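Methylenetetrahydrofolate--tRNA-(uracil-5-)-methyltransferase TrmFO (Thermus thermophilus, PDB 3G5S) catalyses the folate- and FAD-dependent methylation of uridine 54 in tRNA to 5-methyluridine, probably with NADH or NADPH as reductant. Local coordinates at residues A[61-67]-A[394-398]. Sequence-based numbering, arbitrary orientation. Where two conformers were deposited one is given.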
ATOM      1  N   THR A  61     -17.136  -7.791  -4.553  1.00 15.57           N
ATOM      2  CA  THR A  61     -16.137  -8.060  -5.575  1.00 16.45           C
ATOM      3  C   THR A  61     -14.913  -7.156  -5.432  1.00 14.41           C
ATOM      4  O   THR A  61     -13.984  -7.252  -6.235  1.00 15.45           O
ATOM      5  CB  THR A  61     -16.705  -7.860  -6.982  1.00 19.44           C
ATOM      6  OG1 THR A  61     -17.127  -6.502  -7.122  1.00 21.48           O
ATOM      7  CG2 THR A  61     -17.885  -8.789  -7.221  1.00 21.30           C
ATOM      8  N   ASN A  62     -14.911  -6.299  -4.408  1.00 13.52           N
ATOM      9  CA  ASN A  62     -13.842  -5.318  -4.219  0.71 12.89           C
ATOM     10  C   ASN A  62     -12.939  -5.663  -3.051  1.00 12.17           C
ATOM     11  O   ASN A  62     -13.405  -5.873  -1.935  1.00 11.91           O
ATOM     12  CB  ASN A  62     -14.419  -3.921  -3.979  0.71 14.74           C
ATOM     13  CG  ASN A  62     -15.117  -3.363  -5.188  0.71 19.14           C
ATOM     14  OD1 ASN A  62     -14.542  -3.292  -6.275  0.71 21.42           O
ATOM     15  ND2 ASN A  62     -16.362  -2.947  -5.008  0.71 20.26           N
ATOM     16  N   ALA A  63     -11.632  -5.710  -3.303  1.00 11.26           N
ATOM     17  CA  ALA A  63     -10.670  -5.978  -2.233  1.00 10.77           C
ATOM     18  C   ALA A  63     -10.786  -4.967  -1.088  1.00 10.24           C
ATOM     19  O   ALA A  63     -10.678  -5.331   0.083  1.00 10.59           O
ATOM     20  CB  ALA A  63      -9.265  -5.988  -2.789  1.00 11.27           C
ATOM     21  N   LYS A  64     -10.997  -3.698  -1.423  1.00 11.14           N
ATOM     22  CA  LYS A  64     -11.198  -2.686  -0.396  1.00 11.71           C
ATOM     23  C   LYS A  64     -12.510  -2.923   0.356  1.00 11.06           C
ATOM     24  O   LYS A  64     -12.612  -2.619   1.543  1.00 11.82           O
ATOM     25  CB  LYS A  64     -11.146  -1.287  -1.013  1.00 15.04           C
ATOM     26  CG  LYS A  64      -9.722  -0.837  -1.380  1.00 18.47           C
ATOM     27  CD  LYS A  64      -9.701   0.540  -2.027  1.00 20.72           C
ATOM     28  CE  LYS A  64      -8.290   0.965  -2.396  1.00 21.77           C
ATOM     29  NZ  LYS A  64      -7.529   1.528  -1.247  1.00 21.95           N
ATOM     30  N   GLY A  65     -13.504  -3.472  -0.332  1.00 11.30           N
ATOM     31  CA  GLY A  65     -14.753  -3.835   0.314  1.00 11.74           C
ATOM     32  C   GLY A  65     -14.556  -4.905   1.372  1.00 11.06           C
ATOM     33  O   GLY A  65     -15.148  -4.845   2.450  1.00 11.54           O
ATOM     34  N   LEU A  66     -13.720  -5.895   1.077  1.00 10.49           N
ATOM     35  CA  LEU A  66     -13.390  -6.889   2.086  1.00  9.86           C
ATOM     36  C   LEU A  66     -12.673  -6.238   3.271  1.00  9.55           C
ATOM     37  O   LEU A  66     -13.001  -6.501   4.427  1.00  9.85           O
ATOM     38  CB  LEU A  66     -12.542  -8.009   1.503  1.00 10.46           C
ATOM     39  CG  LEU A  66     -11.991  -9.018   2.508  1.00 10.67           C
ATOM     40  CD1 LEU A  66     -13.091  -9.642   3.362  1.00 11.57           C
ATOM     41  CD2 LEU A  66     -11.164 -10.092   1.820  1.00 10.44           C
ATOM     42  N   LEU A  67     -11.698  -5.380   2.995  1.00  9.67           N
ATOM     43  CA  LEU A  67     -10.964  -4.743   4.085  1.00  9.97           C
ATOM     44  C   LEU A  67     -11.896  -3.878   4.949  1.00  9.45           C
ATOM     45  O   LEU A  67     -11.764  -3.849   6.176  1.00 10.11           O
ATOM     46  CB  LEU A  67      -9.791  -3.936   3.534  1.00 11.08           C
ATOM     47  CG  LEU A  67      -8.830  -3.345   4.571  1.00 11.38           C
ATOM     48  CD1 LEU A  67      -8.256  -4.400   5.493  1.00 12.47           C
ATOM     49  CD2 LEU A  67      -7.707  -2.607   3.872  1.00 13.75           C
ATOM     50  N   TYR A 394      -1.337  -1.256  -1.953  1.00  9.81           N
ATOM     51  CA  TYR A 394      -2.717  -1.098  -1.517  1.00  9.75           C
ATOM     52  C   TYR A 394      -3.476  -2.415  -1.636  1.00  9.56           C
ATOM     53  O   TYR A 394      -2.981  -3.373  -2.235  1.00 10.03           O
ATOM     54  CB  TYR A 394      -3.419   0.057  -2.229  1.00  9.71           C
ATOM     55  CG  TYR A 394      -3.559  -0.008  -3.737  1.00  9.92           C
ATOM     56  CD1 TYR A 394      -2.842   0.852  -4.556  1.00 11.33           C
ATOM     57  CD2 TYR A 394      -4.476  -0.861  -4.337  1.00 10.81           C
ATOM     58  CE1 TYR A 394      -3.010   0.842  -5.935  1.00 12.10           C
ATOM     59  CE2 TYR A 394      -4.646  -0.885  -5.723  1.00 11.49           C
ATOM     60  CZ  TYR A 394      -3.912  -0.028  -6.512  1.00 11.06           C
ATOM     61  OH  TYR A 394      -4.063  -0.017  -7.885  1.00 12.42           O
ATOM     62  N   ALA A 395      -4.667  -2.474  -1.044  1.00  9.53           N
ATOM     63  CA  ALA A 395      -5.444  -3.711  -1.028  1.00  9.54           C
ATOM     64  C   ALA A 395      -5.850  -4.131  -2.440  1.00  9.33           C
ATOM     65  O   ALA A 395      -6.350  -3.320  -3.212  1.00  9.87           O
ATOM     66  CB  ALA A 395      -6.677  -3.533  -0.177  1.00 10.71           C
ATOM     67  N   ASN A 396      -5.650  -5.404  -2.748  1.00  9.30           N
ATOM     68  CA  ASN A 396      -6.029  -5.960  -4.041  1.00  9.31           C
ATOM     69  C   ASN A 396      -6.115  -7.476  -3.916  1.00  9.62           C
ATOM     70  O   ASN A 396      -5.559  -8.063  -2.982  1.00  9.89           O
ATOM     71  CB  ASN A 396      -5.041  -5.548  -5.142  1.00  9.66           C
ATOM     72  CG  ASN A 396      -3.668  -6.146  -4.941  1.00  9.88           C
ATOM     73  OD1 ASN A 396      -2.793  -5.536  -4.302  1.00 11.68           O
ATOM     74  ND2 ASN A 396      -3.468  -7.348  -5.450  1.00  8.60           N
ATOM     75  N   TRP A 397      -6.804  -8.107  -4.859  1.00  9.64           N
ATOM     76  CA  TRP A 397      -7.041  -9.540  -4.780  1.00 10.38           C
ATOM     77  C   TRP A 397      -5.803 -10.406  -4.993  1.00 10.46           C
ATOM     78  O   TRP A 397      -5.826 -11.583  -4.670  1.00 11.72           O
ATOM     79  CB  TRP A 397      -8.155  -9.959  -5.737  1.00 10.71           C
ATOM     80  CG  TRP A 397      -9.501  -9.438  -5.358  1.00 10.14           C
ATOM     81  CD1 TRP A 397     -10.308  -8.638  -6.114  1.00 11.11           C
ATOM     82  CD2 TRP A 397     -10.228  -9.715  -4.150  1.00 10.67           C
ATOM     83  NE1 TRP A 397     -11.488  -8.394  -5.452  1.00 11.54           N
ATOM     84  CE2 TRP A 397     -11.464  -9.044  -4.245  1.00 11.10           C
ATOM     85  CE3 TRP A 397      -9.949 -10.457  -2.996  1.00 11.77           C
ATOM     86  CZ2 TRP A 397     -12.424  -9.097  -3.226  1.00 11.78           C
ATOM     87  CZ3 TRP A 397     -10.904 -10.510  -1.987  1.00 11.57           C
ATOM     88  CH2 TRP A 397     -12.123  -9.836  -2.109  1.00 11.94           C
ATOM     89  N   GLY A 398      -4.722  -9.842  -5.528  1.00 10.21           N
ATOM     90  CA  GLY A 398      -3.490 -10.600  -5.660  1.00 10.56           C
ATOM     91  C   GLY A 398      -2.826 -10.965  -4.338  1.00 10.16           C
ATOM     92  O   GLY A 398      -1.971 -11.851  -4.302  1.00 11.37           O
TER
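Thr61 meets Trp397 through its backbone carbonyl, just before the first turn of helix 63-74, where the segment 394-398, in the loop between helices 374-384 and 409-429, packs against the helix N-terminus in this FAD-binding protein of the MnmG family. Trp397 NE1 donates to Thr61 O at 2.9 Å with an N-H...O angle of 161°. The oxygen lies close to the indole plane, whereas the donor stands well above the carbonyl plane. Asn62 holds the N-cap position, although its side chain makes no capping bond, and Asn62 C lies 3.5 Å from Trp397 CZ2. At Ala63 the helix backbone passes over one face of the indole: the CA makes a CH-pi contact with the six-membered ring, 3.9 Å from its centroid. The CB of Ala63 meets the loop backbone, 3.5 Å from Asn396 CA. With CG anti to its carbonyl carbon (chi1 -68°), Trp397 carries its indole against this turn, and Met416 of helix 409-429 also touches it. Lys64 extends alongside the loop, its CG 4.2 Å from Ala395 CB, and Lys64 NZ forms a salt bridge with Glu345 OE2, which also accepts a hydrogen bond from Ala395 N; a single carboxylate oxygen of helix 343-361 thus links helix and loop, with the Lys64 side chain about 5 Å from the bound FAD. Leu66, its CG anti to the backbone N (chi1 173°), brings CD2 obliquely to the benzo part of the indole, 3.8 Å from Trp397 CZ3. An alanine in place of Trp397 would probably leave Thr61 O without this N-H donor and open a gap next to Ala63 and Leu66. One turn beyond Ala63, Leu67 completes the apolar contact, its CD2 lying 4.3 Å from Ala395 CB.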